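Local coordinates for flagellar hook-associated protein (Burkholderia pseudomallei, PDB 4UT1) that probably serves as a structural component of the bacterial flagellum, forming the junction between hook and filament, at residues P254-E259 / P426-L431; P342-N347 / A354-S359; P400-I405 / K409-S414. All coordinates share one frame; numbering follows the deposited sequence.

Contact 1. Residues P254-E259 / P426-L431; sequences PSDPSE and PTRGAL
A salt-bridge network, set in two type I beta turns, joins the loop between strands 244-252 and 260-265 to the segment leading into helix 430-433. Arg428 spans the gap: CG stands anti to its own backbone nitrogen (chi1 -176°), and a bend at chi3 (-64°) swings the guanidinium so that NH1 donates to Asp256 OD2 at 2.9 Å. The bond meets the syn side of the carboxylate, with the guanidinium and carboxylate planes turned 36° apart. Glu259 OE2 approaches the guanidinium obliquely, well out of its plane, 3.8 Å from Arg428 NH1; this long ion pair is electrostatic only, and the stronger partner of Glu259 is Arg162 of helix 134-193. NH2 of Arg428 has a further salt bridge to Asp370, so the buried arginine is shared among several acids, which probably keeps its charge stabilised. Asp256 is itself held by an Asx turn: OD1 accepts from Ser258 N and also from Ser258 OG, both reaching it from the same face of the carboxylate. Ser258 OG in turn accepts from a water at 2.7 Å, and that water takes an N-H of Arg428 NH1 at the edge of the guanidinium.

Contact 2. Residues P342-N347 / A354-S359; sequences PAVYAN and ATLSVS. With EDO (1,2-ethanediol), chain T; EDO (1,2-ethanediol), chain L.
Val344 faces Leu356 and Val358, and its two methyls divide the work. CG1, anti to the backbone nitrogen (chi1 -176°), meets Leu356, with CD2 3.9 Å away; the two side chains cross at about a right angle, and the valine methyl lies against CB, CG and CD2 of the leucine. CG2 turns instead to Val358, whose own CG2 it touches at 3.8 Å, methyl against methyl on obliquely crossing side chains. Both branches of Val344 also lie close to the carbonyl oxygen of Leu356, CG1 at 3.6 Å. Two residues earlier, the Pro342 ring rests mainly on the Val358 carbonyl: Pro342 CG is 3.5 Å from Val358 O. Pro342 CB stays 4.4 Å from Val358 CB.

Val344 and the Leu356/Val358 pair belong to two different antiparallel sheets of the D2-like domain; Pro342 lies just before strand 343-346. That strand is an outermost one of a five-stranded sheet and pairs with strand 421-425; strand 356-360 is an outermost strand of a three-stranded sheet and pairs with strand 408-412. The contact is made by side chains packing on side chains and on backbone oxygens, without backbone pairing, and Phe422 and Val424 of strand 421-425 extend the apolar patch at Leu356 and Val358.

Two 1,2-ethanediol molecules, probably from the crystallisation liquor, lie alongside. One accepts a hydrogen bond from Val344 N through its O1 at 3.1 Å, nearly straight at 161°, while its C1 sits obliquely beside the Tyr345 ring, 3.7 Å from CE1. The Tyr345 side chain leaves the strand pointing away from segment 354-359; its ring also touches Asp256 and Pro257. The other diol reaches Ser359, where OG and the diol O2 form a weak hydrogen bond of 3.4 Å.

Contact 3. Residues P400-I405 / K409-S414; sequences PPTMTI and KLSLSS
Met403 and Leu410 form a hydrogen-bonded antiparallel pair: Leu410 N donates to Met403 O at 2.7 Å, and Met403 N returns a bond to Leu410 O at 2.9 Å. A third backbone bond, from Leu412 N to Pro401 O at 2.8 Å and almost straight (175°), extends the pairing back beyond the start of strand 402-405. On the buried face, Met403 CG lies 4.0 Å from Leu410 CB. Its chain bends at chi3 (76°), which carries CE back to Leu412 CD1, a tight 3.4 Å approach. Leu410 CD1 reaches the other way to Ile405 CB. The Pro401 ring packs where the chain leaves strand 408-412, its CD 3.2 Å from Leu412 O and its CG against Ser414. On the opposite face Thr402 sets its CG2 3.6 Å from Ser411 OG, and Thr404 OG1 sits alongside Lys409 CG. Ser398 OG accepts from Thr402 N and probably helps fix the start of strand 402-405. The whole is a beta hairpin of strands 402-405 and 408-412: its apolar face packs on Tyr380 and Leu382 of strand 380-384 and on Val391 and Ala394 of strand 390-394, while strand 356-360 flanks strand 408-412.

In the fold
Contacts 2 and 3 follow one another along the chain, and both fall between the two segments of contact 1. Their centres are about 10 Å apart, and they share the three-stranded sheet in which strands 356-360 and 408-412 are neighbours, with Ser359 O and Ser357 N probably hydrogen-bonded to Lys409 N and Ser411 O. The centre of contact 1 lies about 11 Å from that of contact 2, and the two touch where Pro257 meets Tyr345 and Pro426 meets Pro342; the centres of contacts 1 and 3 are about 20 Å apart. In space, contacts 2 and 3 lie within the D2-like sheets, and contact 1 sits where these meet the loop before strand 260-265 and helices 134-193 and 287-322.

Contact 1. Residues P254-E259 / P426-L431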
ATOM      1  N   PRO A 254      19.909   1.299  -8.426  1.00 19.45           N
ATOM      2  CA  PRO A 254      20.249  -0.067  -8.014  1.00 19.19           C
ATOM      3  C   PRO A 254      19.162  -0.692  -7.129  1.00 18.56           C
ATOM      4  O   PRO A 254      19.132  -1.910  -6.983  1.00 20.59           O
ATOM      5  CB  PRO A 254      21.567   0.103  -7.241  1.00 20.22           C
ATOM      6  CG  PRO A 254      21.600   1.536  -6.809  1.00 22.16           C
ATOM      7  CD  PRO A 254      20.771   2.323  -7.817  1.00 18.44           C
ATOM      8  N   SER A 255      18.273   0.126  -6.574  1.00 18.04           N
ATOM      9  CA  SER A 255      17.227  -0.406  -5.691  1.00 13.77           C
ATOM     10  C   SER A 255      15.845  -0.460  -6.348  1.00 16.26           C
ATOM     11  O   SER A 255      14.920  -1.105  -5.840  1.00 15.53           O
ATOM     12  CB  SER A 255      17.166   0.414  -4.399  1.00 16.10           C
ATOM     13  OG  SER A 255      16.738   1.740  -4.631  1.00 20.19           O
ATOM     14  N   ASP A 256      15.701   0.202  -7.486  1.00 13.88           N
ATOM     15  CA  ASP A 256      14.408   0.252  -8.165  1.00 13.57           C
ATOM     16  C   ASP A 256      14.626   0.630  -9.623  1.00 15.80           C
ATOM     17  O   ASP A 256      14.828   1.799  -9.936  1.00 16.89           O
ATOM     18  CB  ASP A 256      13.483   1.255  -7.476  1.00 15.04           C
ATOM     19  CG  ASP A 256      12.104   1.363  -8.146  1.00 16.30           C
ATOM     20  OD1 ASP A 256      11.849   0.716  -9.193  1.00 14.92           O
ATOM     21  OD2 ASP A 256      11.265   2.110  -7.604  1.00 16.10           O
ATOM     22  N   PRO A 257      14.574  -0.366 -10.520  1.00 15.44           N
ATOM     23  CA  PRO A 257      14.929  -0.162 -11.927  1.00 17.51           C
ATOM     24  C   PRO A 257      13.901   0.667 -12.676  1.00 16.65           C
ATOM     25  O   PRO A 257      14.177   1.092 -13.793  1.00 18.75           O
ATOM     26  CB  PRO A 257      14.983  -1.590 -12.484  1.00 15.80           C
ATOM     27  CG  PRO A 257      14.055  -2.346 -11.635  1.00 16.16           C
ATOM     28  CD  PRO A 257      14.162  -1.755 -10.255  1.00 19.14           C
ATOM     29  N   SER A 258      12.729   0.885 -12.081  1.00 13.67           N
ATOM     30  CA  SER A 258      11.735   1.768 -12.691  1.00 14.03           C
ATOM     31  C   SER A 258      12.090   3.244 -12.466  1.00 15.31           C
ATOM     32  O   SER A 258      11.491   4.142 -13.066  1.00 13.46           O
ATOM     33  CB  SER A 258      10.329   1.461 -12.135  1.00 13.39           C
ATOM     34  OG  SER A 258      10.142   2.023 -10.849  1.00 12.87           O
ATOM     35  N   GLU A 259      13.071   3.494 -11.604  1.00 12.08           N
ATOM     36  CA  GLU A 259      13.459   4.854 -11.272  1.00 12.24           C
ATOM     37  C   GLU A 259      14.928   5.099 -11.582  1.00 12.45           C
ATOM     38  O   GLU A 259      15.793   4.315 -11.194  1.00 12.32           O
ATOM     39  CB  GLU A 259      13.183   5.153  -9.805  1.00 12.87           C
ATOM     40  CG  GLU A 259      11.692   5.009  -9.467  1.00 14.78           C
ATOM     41  CD  GLU A 259      11.331   5.478  -8.076  1.00 14.31           C
ATOM     42  OE1 GLU A 259      12.233   5.596  -7.209  1.00 15.31           O
ATOM     43  OE2 GLU A 259      10.121   5.734  -7.855  1.00 13.75           O
ATOM     44  N   PRO A 426       5.218  -3.703  -1.424  1.00 12.48           N
ATOM     45  CA  PRO A 426       4.077  -4.602  -1.255  1.00 11.56           C
ATOM     46  C   PRO A 426       2.811  -4.137  -1.965  1.00 11.62           C
ATOM     47  O   PRO A 426       2.014  -5.004  -2.327  1.00 12.15           O
ATOM     48  CB  PRO A 426       3.863  -4.613   0.259  1.00 13.42           C
ATOM     49  CG  PRO A 426       5.208  -4.162   0.841  1.00 10.45           C
ATOM     50  CD  PRO A 426       5.667  -3.135  -0.143  1.00 12.32           C
ATOM     51  N   THR A 427       2.631  -2.830  -2.171  1.00 11.63           N
ATOM     52  CA  THR A 427       1.349  -2.326  -2.684  1.00  7.57           C
ATOM     53  C   THR A 427       1.418  -1.397  -3.896  1.00 11.22           C
ATOM     54  O   THR A 427       0.380  -1.090  -4.477  1.00 11.80           O
ATOM     55  CB  THR A 427       0.574  -1.561  -1.599  1.00 12.70           C
ATOM     56  OG1 THR A 427       1.354  -0.446  -1.146  1.00 11.40           O
ATOM     57  CG2 THR A 427       0.242  -2.477  -0.416  1.00  9.91           C
ATOM     58  N   ARG A 428       2.609  -0.953  -4.278  1.00 11.83           N
ATOM     59  CA  ARG A 428       2.696  -0.020  -5.408  1.00  9.82           C
ATOM     60  C   ARG A 428       2.033  -0.599  -6.654  1.00 10.25           C
ATOM     61  O   ARG A 428       1.282   0.101  -7.348  1.00 12.40           O
ATOM     62  CB  ARG A 428       4.152   0.339  -5.735  1.00 13.02           C
ATOM     63  CG  ARG A 428       4.227   1.388  -6.843  1.00 13.56           C
ATOM     64  CD  ARG A 428       5.651   1.706  -7.285  1.00 14.84           C
ATOM     65  NE  ARG A 428       6.445   2.312  -6.221  1.00 12.89           N
ATOM     66  CZ  ARG A 428       7.737   2.601  -6.331  1.00 15.67           C
ATOM     67  NH1 ARG A 428       8.380   2.340  -7.467  1.00 14.28           N
ATOM     68  NH2 ARG A 428       8.387   3.151  -5.305  1.00 12.17           N
ATOM     69  N   GLY A 429       2.330  -1.865  -6.942  1.00 11.89           N
ATOM     70  CA  GLY A 429       1.836  -2.536  -8.137  1.00 13.38           C
ATOM     71  C   GLY A 429       0.420  -3.075  -8.103  1.00 14.12           C
ATOM     72  O   GLY A 429      -0.065  -3.638  -9.094  1.00 13.79           O
ATOM     73  N   ALA A 430      -0.259  -2.913  -6.976  1.00 11.65           N
ATOM     74  CA  ALA A 430      -1.599  -3.460  -6.838  1.00 14.60           C
ATOM     75  C   ALA A 430      -2.574  -2.832  -7.832  1.00 12.45           C
ATOM     76  O   ALA A 430      -3.533  -3.480  -8.258  1.00 15.97           O
ATOM     77  CB  ALA A 430      -2.102  -3.268  -5.417  1.00 14.64           C
ATOM     78  N   LEU A 431      -2.325  -1.579  -8.186  1.00 11.74           N
ATOM     79  CA  LEU A 431      -3.219  -0.851  -9.088  1.00 12.57           C
ATOM     80  C   LEU A 431      -3.173  -1.389 -10.508  1.00 15.39           C
ATOM     81  O   LEU A 431      -4.210  -1.502 -11.164  1.00 12.97           O
ATOM     82  CB  LEU A 431      -2.873   0.637  -9.103  1.00 10.65           C
ATOM     83  CG  LEU A 431      -2.884   1.386  -7.769  1.00 13.73           C
ATOM     84  CD1 LEU A 431      -2.546   2.857  -7.981  1.00 14.47           C
ATOM     85  CD2 LEU A 431      -4.244   1.198  -7.065  1.00 15.70           C
TER
HETATM   86  O   HOH W   1      11.299   3.549  -5.376  1.00 14.79           O
HETATM   87  O   HOH W   2       7.630   1.312 -10.085  1.00 15.58           O

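Contact 2. Residues P342-N347 / A354-S359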
ATOM      1  N   PRO A 342       3.261  -8.556  -4.387  1.00 24.82           N
ATOM      2  CA  PRO A 342       4.244  -7.516  -4.082  1.00 21.94           C
ATOM      3  C   PRO A 342       5.407  -7.525  -5.071  1.00 21.27           C
ATOM      4  O   PRO A 342       5.671  -8.538  -5.720  1.00 26.44           O
ATOM      5  CB  PRO A 342       4.696  -7.883  -2.676  1.00 17.08           C
ATOM      6  CG  PRO A 342       3.465  -8.474  -2.055  1.00 23.49           C
ATOM      7  CD  PRO A 342       2.778  -9.232  -3.171  1.00 23.72           C
ATOM      8  N   ALA A 343       6.082  -6.396  -5.201  1.00 17.77           N
ATOM      9  CA  ALA A 343       7.244  -6.323  -6.060  1.00 17.14           C
ATOM     10  C   ALA A 343       8.482  -6.401  -5.192  1.00 14.96           C
ATOM     11  O   ALA A 343       8.557  -5.730  -4.156  1.00 16.38           O
ATOM     12  CB  ALA A 343       7.234  -5.036  -6.886  1.00 19.94           C
ATOM     13  N   VAL A 344       9.445  -7.215  -5.617  1.00 15.46           N
ATOM     14  CA  VAL A 344      10.709  -7.346  -4.900  1.00 13.95           C
ATOM     15  C   VAL A 344      11.884  -7.245  -5.879  1.00 14.86           C
ATOM     16  O   VAL A 344      11.922  -7.935  -6.899  1.00 17.01           O
ATOM     17  CB  VAL A 344      10.801  -8.672  -4.126  1.00 20.07           C
ATOM     18  CG1 VAL A 344      12.102  -8.726  -3.324  1.00 17.06           C
ATOM     19  CG2 VAL A 344       9.591  -8.847  -3.215  1.00 15.00           C
ATOM     20  N   TYR A 345      12.812  -6.349  -5.578  1.00 12.62           N
ATOM     21  CA  TYR A 345      14.051  -6.224  -6.349  1.00 12.60           C
ATOM     22  C   TYR A 345      15.259  -6.535  -5.485  1.00 15.70           C
ATOM     23  O   TYR A 345      15.415  -5.943  -4.423  1.00 14.42           O
ATOM     24  CB  TYR A 345      14.226  -4.811  -6.912  1.00 16.26           C
ATOM     25  CG  TYR A 345      13.116  -4.341  -7.807  1.00 17.51           C
ATOM     26  CD1 TYR A 345      12.962  -4.871  -9.073  1.00 19.60           C
ATOM     27  CD2 TYR A 345      12.224  -3.364  -7.384  1.00 15.81           C
ATOM     28  CE1 TYR A 345      11.947  -4.447  -9.898  1.00 20.18           C
ATOM     29  CE2 TYR A 345      11.212  -2.931  -8.199  1.00 18.47           C
ATOM     30  CZ  TYR A 345      11.080  -3.477  -9.459  1.00 19.26           C
ATOM     31  OH  TYR A 345      10.078  -3.056 -10.288  1.00 20.68           O
ATOM     32  N   ALA A 346      16.127  -7.430  -5.949  1.00 15.41           N
ATOM     33  CA  ALA A 346      17.433  -7.578  -5.316  1.00 15.94           C
ATOM     34  C   ALA A 346      18.274  -6.355  -5.695  1.00 18.39           C
ATOM     35  O   ALA A 346      18.352  -5.990  -6.867  1.00 20.88           O
ATOM     36  CB  ALA A 346      18.103  -8.867  -5.744  1.00 18.77           C
ATOM     37  N   ASN A 347      18.827  -5.674  -4.699  1.00 16.06           N
ATOM     38  CA  ASN A 347      19.612  -4.476  -4.952  1.00 16.19           C
ATOM     39  C   ASN A 347      20.789  -4.835  -5.851  1.00 18.74           C
ATOM     40  O   ASN A 347      21.363  -5.912  -5.721  1.00 20.96           O
ATOM     41  CB  ASN A 347      20.083  -3.847  -3.633  1.00 18.20           C
ATOM     42  CG  ASN A 347      20.765  -2.499  -3.828  1.00 20.09           C
ATOM     43  OD1 ASN A 347      21.863  -2.420  -4.371  1.00 18.34           O
ATOM     44  ND2 ASN A 347      20.122  -1.436  -3.355  1.00 18.63           N
ATOM     45  N   ALA A 354      20.795 -14.770  -2.934  1.00 25.40           N
ATOM     46  CA  ALA A 354      19.490 -15.106  -2.377  1.00 23.03           C
ATOM     47  C   ALA A 354      18.376 -14.359  -3.114  1.00 21.69           C
ATOM     48  O   ALA A 354      18.612 -13.298  -3.692  1.00 19.54           O
ATOM     49  CB  ALA A 354      19.446 -14.798  -0.892  1.00 21.33           C
ATOM     50  N   THR A 355      17.182 -14.948  -3.090  1.00 19.95           N
ATOM     51  CA  THR A 355      15.973 -14.361  -3.655  1.00 25.06           C
ATOM     52  C   THR A 355      14.933 -14.179  -2.552  1.00 22.36           C
ATOM     53  O   THR A 355      14.844 -14.982  -1.625  1.00 22.28           O
ATOM     54  CB  THR A 355      15.367 -15.239  -4.774  1.00 24.10           C
ATOM     55  OG1 THR A 355      15.092 -16.545  -4.259  1.00 33.32           O
ATOM     56  CG2 THR A 355      16.321 -15.362  -5.939  1.00 24.99           C
ATOM     57  N   LEU A 356      14.143 -13.120  -2.654  1.00 20.13           N
ATOM     58  CA  LEU A 356      13.156 -12.826  -1.630  1.00 17.37           C
ATOM     59  C   LEU A 356      11.752 -12.800  -2.212  1.00 18.51           C
ATOM     60  O   LEU A 356      11.531 -12.268  -3.292  1.00 14.58           O
ATOM     61  CB  LEU A 356      13.469 -11.488  -0.964  1.00 16.77           C
ATOM     62  CG  LEU A 356      12.474 -10.948   0.060  1.00 15.63           C
ATOM     63  CD1 LEU A 356      12.447 -11.812   1.345  1.00 18.57           C
ATOM     64  CD2 LEU A 356      12.831  -9.512   0.390  1.00 16.59           C
ATOM     65  N   SER A 357      10.812 -13.395  -1.490  1.00 19.52           N
ATOM     66  CA  SER A 357       9.403 -13.287  -1.832  1.00 21.66           C
ATOM     67  C   SER A 357       8.678 -12.776  -0.595  1.00 21.68           C
ATOM     68  O   SER A 357       9.110 -13.035   0.533  1.00 21.28           O
ATOM     69  CB  SER A 357       8.840 -14.627  -2.304  1.00 23.04           C
ATOM     70  OG  SER A 357       8.952 -15.614  -1.297  1.00 30.52           O
ATOM     71  N   VAL A 358       7.592 -12.035  -0.801  1.00 16.51           N
ATOM     72  CA  VAL A 358       6.911 -11.356   0.296  1.00 15.27           C
ATOM     73  C   VAL A 358       5.401 -11.542   0.179  1.00 18.74           C
ATOM     74  O   VAL A 358       4.864 -11.528  -0.920  1.00 16.92           O
ATOM     75  CB  VAL A 358       7.247  -9.842   0.311  1.00 15.36           C
ATOM     76  CG1 VAL A 358       6.574  -9.143   1.471  1.00 15.08           C
ATOM     77  CG2 VAL A 358       8.768  -9.625   0.368  1.00 18.07           C
ATOM     78  N   SER A 359       4.727 -11.733   1.306  1.00 17.88           N
ATOM     79  CA  SER A 359       3.266 -11.722   1.315  1.00 18.20           C
ATOM     80  C   SER A 359       2.759 -10.961   2.529  1.00 18.88           C
ATOM     81  O   SER A 359       3.545 -10.552   3.389  1.00 16.97           O
ATOM     82  CB  SER A 359       2.707 -13.144   1.295  1.00 19.58           C
ATOM     83  OG  SER A 359       3.091 -13.858   2.452  1.00 21.12           O
TER
HETATM   84  C1  EDO T1646       6.447 -15.866   0.416  1.00 25.72           C
HETATM   85  O1  EDO T1646       5.267 -15.229  -0.073  1.00 33.83           O
HETATM   86  C2  EDO T1646       6.288 -16.066   1.918  1.00 31.44           C
HETATM   87  O2  EDO T1646       6.395 -14.796   2.566  1.00 31.01           O
HETATM   88  C1  EDO L1638       9.762  -7.329  -9.109  1.00 20.96           C
HETATM   89  O1  EDO L1638       8.885  -8.250  -8.435  1.00 19.52           O
HETATM   90  C2  EDO L1638       9.526  -7.322 -10.616  1.00 25.55           C
HETATM   91  O2  EDO L1638       9.978  -8.535 -11.232  1.00 20.57           O

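Contact 3. Residues P400-I405 / K409-S414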
ATOM      1  N   PRO A 400      15.080 -22.775   4.751  1.00 27.43           N
ATOM      2  CA  PRO A 400      15.603 -21.451   4.420  1.00 24.72           C
ATOM      3  C   PRO A 400      14.966 -20.391   5.311  1.00 22.98           C
ATOM      4  O   PRO A 400      14.032 -20.699   6.057  1.00 23.23           O
ATOM      5  CB  PRO A 400      15.213 -21.280   2.956  1.00 25.27           C
ATOM      6  CG  PRO A 400      13.938 -22.038   2.838  1.00 29.15           C
ATOM      7  CD  PRO A 400      14.032 -23.201   3.807  1.00 28.98           C
ATOM      8  N   PRO A 401      15.474 -19.153   5.246  1.00 21.50           N
ATOM      9  CA  PRO A 401      15.083 -18.114   6.199  1.00 20.27           C
ATOM     10  C   PRO A 401      13.690 -17.561   5.922  1.00 22.43           C
ATOM     11  O   PRO A 401      13.405 -17.096   4.813  1.00 26.10           O
ATOM     12  CB  PRO A 401      16.151 -17.025   5.997  1.00 21.15           C
ATOM     13  CG  PRO A 401      17.212 -17.648   5.109  1.00 22.86           C
ATOM     14  CD  PRO A 401      16.506 -18.681   4.307  1.00 21.25           C
ATOM     15  N   THR A 402      12.831 -17.622   6.928  1.00 21.35           N
ATOM     16  CA  THR A 402      11.520 -16.992   6.856  1.00 22.28           C
ATOM     17  C   THR A 402      11.360 -16.132   8.098  1.00 22.59           C
ATOM     18  O   THR A 402      11.838 -16.497   9.170  1.00 23.09           O
ATOM     19  CB  THR A 402      10.387 -18.022   6.777  1.00 25.48           C
ATOM     20  OG1 THR A 402      10.361 -18.785   7.990  1.00 31.75           O
ATOM     21  CG2 THR A 402      10.603 -18.960   5.604  1.00 22.63           C
ATOM     22  N   MET A 403      10.694 -14.994   7.954  1.00 17.01           N
ATOM     23  CA  MET A 403      10.485 -14.070   9.062  1.00 17.95           C
ATOM     24  C   MET A 403       9.254 -13.193   8.842  1.00 20.62           C
ATOM     25  O   MET A 403       8.744 -13.079   7.724  1.00 18.42           O
ATOM     26  CB  MET A 403      11.720 -13.191   9.272  1.00 16.92           C
ATOM     27  CG  MET A 403      11.865 -12.060   8.267  1.00 16.84           C
ATOM     28  SD  MET A 403      13.592 -11.614   8.002  1.00 16.77           S
ATOM     29  CE  MET A 403      14.093 -12.974   6.974  1.00 12.06           C
ATOM     30  N   THR A 404       8.770 -12.594   9.924  1.00 19.50           N
ATOM     31  CA  THR A 404       7.644 -11.682   9.861  1.00 18.98           C
ATOM     32  C   THR A 404       8.019 -10.350  10.498  1.00 22.38           C
ATOM     33  O   THR A 404       8.439 -10.302  11.649  1.00 21.50           O
ATOM     34  CB  THR A 404       6.396 -12.259  10.571  1.00 19.45           C
ATOM     35  OG1 THR A 404       5.998 -13.467   9.919  1.00 19.04           O
ATOM     36  CG2 THR A 404       5.241 -11.263  10.515  1.00 22.13           C
ATOM     37  N   ILE A 405       7.881  -9.273   9.733  1.00 15.28           N
ATOM     38  CA  ILE A 405       8.180  -7.936  10.230  1.00 16.29           C
ATOM     39  C   ILE A 405       7.144  -6.954   9.726  1.00 20.10           C
ATOM     40  O   ILE A 405       6.888  -6.913   8.536  1.00 17.82           O
ATOM     41  CB  ILE A 405       9.564  -7.446   9.762  1.00 17.56           C
ATOM     42  CG1 ILE A 405      10.661  -8.428  10.185  1.00 16.20           C
ATOM     43  CG2 ILE A 405       9.838  -6.041  10.285  1.00 17.35           C
ATOM     44  CD1 ILE A 405      12.025  -8.112   9.582  1.00 16.37           C
ATOM     45  N   LYS A 409       5.209 -11.065   5.600  1.00 17.21           N
ATOM     46  CA  LYS A 409       5.886 -12.349   5.688  1.00 19.26           C
ATOM     47  C   LYS A 409       6.995 -12.360   4.648  1.00 20.26           C
ATOM     48  O   LYS A 409       6.739 -12.225   3.451  1.00 17.51           O
ATOM     49  CB  LYS A 409       4.914 -13.511   5.469  1.00 22.45           C
ATOM     50  CG  LYS A 409       3.846 -13.646   6.565  1.00 26.52           C
ATOM     51  CD  LYS A 409       2.858 -14.776   6.263  1.00 31.70           C
ATOM     52  CE  LYS A 409       1.733 -14.841   7.297  1.00 31.64           C
ATOM     53  NZ  LYS A 409       0.594 -15.686   6.826  1.00 41.31           N
ATOM     54  N   LEU A 410       8.229 -12.514   5.112  1.00 15.58           N
ATOM     55  CA  LEU A 410       9.381 -12.415   4.224  1.00 18.65           C
ATOM     56  C   LEU A 410      10.103 -13.753   4.153  1.00 20.25           C
ATOM     57  O   LEU A 410      10.519 -14.307   5.177  1.00 21.17           O
ATOM     58  CB  LEU A 410      10.319 -11.304   4.696  1.00 15.80           C
ATOM     59  CG  LEU A 410       9.701  -9.906   4.767  1.00 20.05           C
ATOM     60  CD1 LEU A 410       9.742  -9.355   6.181  1.00 21.99           C
ATOM     61  CD2 LEU A 410      10.411  -8.965   3.796  1.00 19.53           C
ATOM     62  N   SER A 411      10.228 -14.277   2.941  1.00 17.78           N
ATOM     63  CA  SER A 411      10.850 -15.575   2.742  1.00 22.45           C
ATOM     64  C   SER A 411      12.011 -15.528   1.756  1.00 21.60           C
ATOM     65  O   SER A 411      11.859 -15.094   0.618  1.00 19.85           O
ATOM     66  CB  SER A 411       9.796 -16.578   2.282  1.00 20.53           C
ATOM     67  OG  SER A 411       8.882 -16.777   3.338  1.00 22.10           O
ATOM     68  N   LEU A 412      13.173 -15.987   2.209  1.00 20.85           N
ATOM     69  CA  LEU A 412      14.381 -15.988   1.398  1.00 18.72           C
ATOM     70  C   LEU A 412      14.777 -17.402   1.001  1.00 19.45           C
ATOM     71  O   LEU A 412      14.552 -18.341   1.751  1.00 21.30           O
ATOM     72  CB  LEU A 412      15.520 -15.315   2.154  1.00 21.58           C
ATOM     73  CG  LEU A 412      15.293 -13.827   2.427  1.00 22.14           C
ATOM     74  CD1 LEU A 412      15.523 -13.524   3.893  1.00 26.46           C
ATOM     75  CD2 LEU A 412      16.202 -12.972   1.543  1.00 15.75           C
ATOM     76  N   SER A 413      15.360 -17.553  -0.181  1.00 21.58           N
ATOM     77  CA  SER A 413      15.767 -18.872  -0.661  1.00 27.44           C
ATOM     78  C   SER A 413      17.039 -19.356   0.045  1.00 24.84           C
ATOM     79  O   SER A 413      17.355 -20.543   0.049  1.00 29.07           O
ATOM     80  CB  SER A 413      15.986 -18.840  -2.169  1.00 26.44           C
ATOM     81  OG  SER A 413      17.064 -17.987  -2.491  1.00 25.40           O
ATOM     82  N   SER A 414      17.767 -18.412   0.628  1.00 26.71           N
ATOM     83  CA  SER A 414      18.939 -18.700   1.443  1.00 26.14           C
ATOM     84  C   SER A 414      19.307 -17.433   2.198  1.00 24.37           C
ATOM     85  O   SER A 414      18.691 -16.382   1.997  1.00 21.91           O
ATOM     86  CB  SER A 414      20.112 -19.191   0.587  1.00 23.82           C
ATOM     87  OG  SER A 414      20.486 -18.236  -0.396  1.00 29.43           O
TER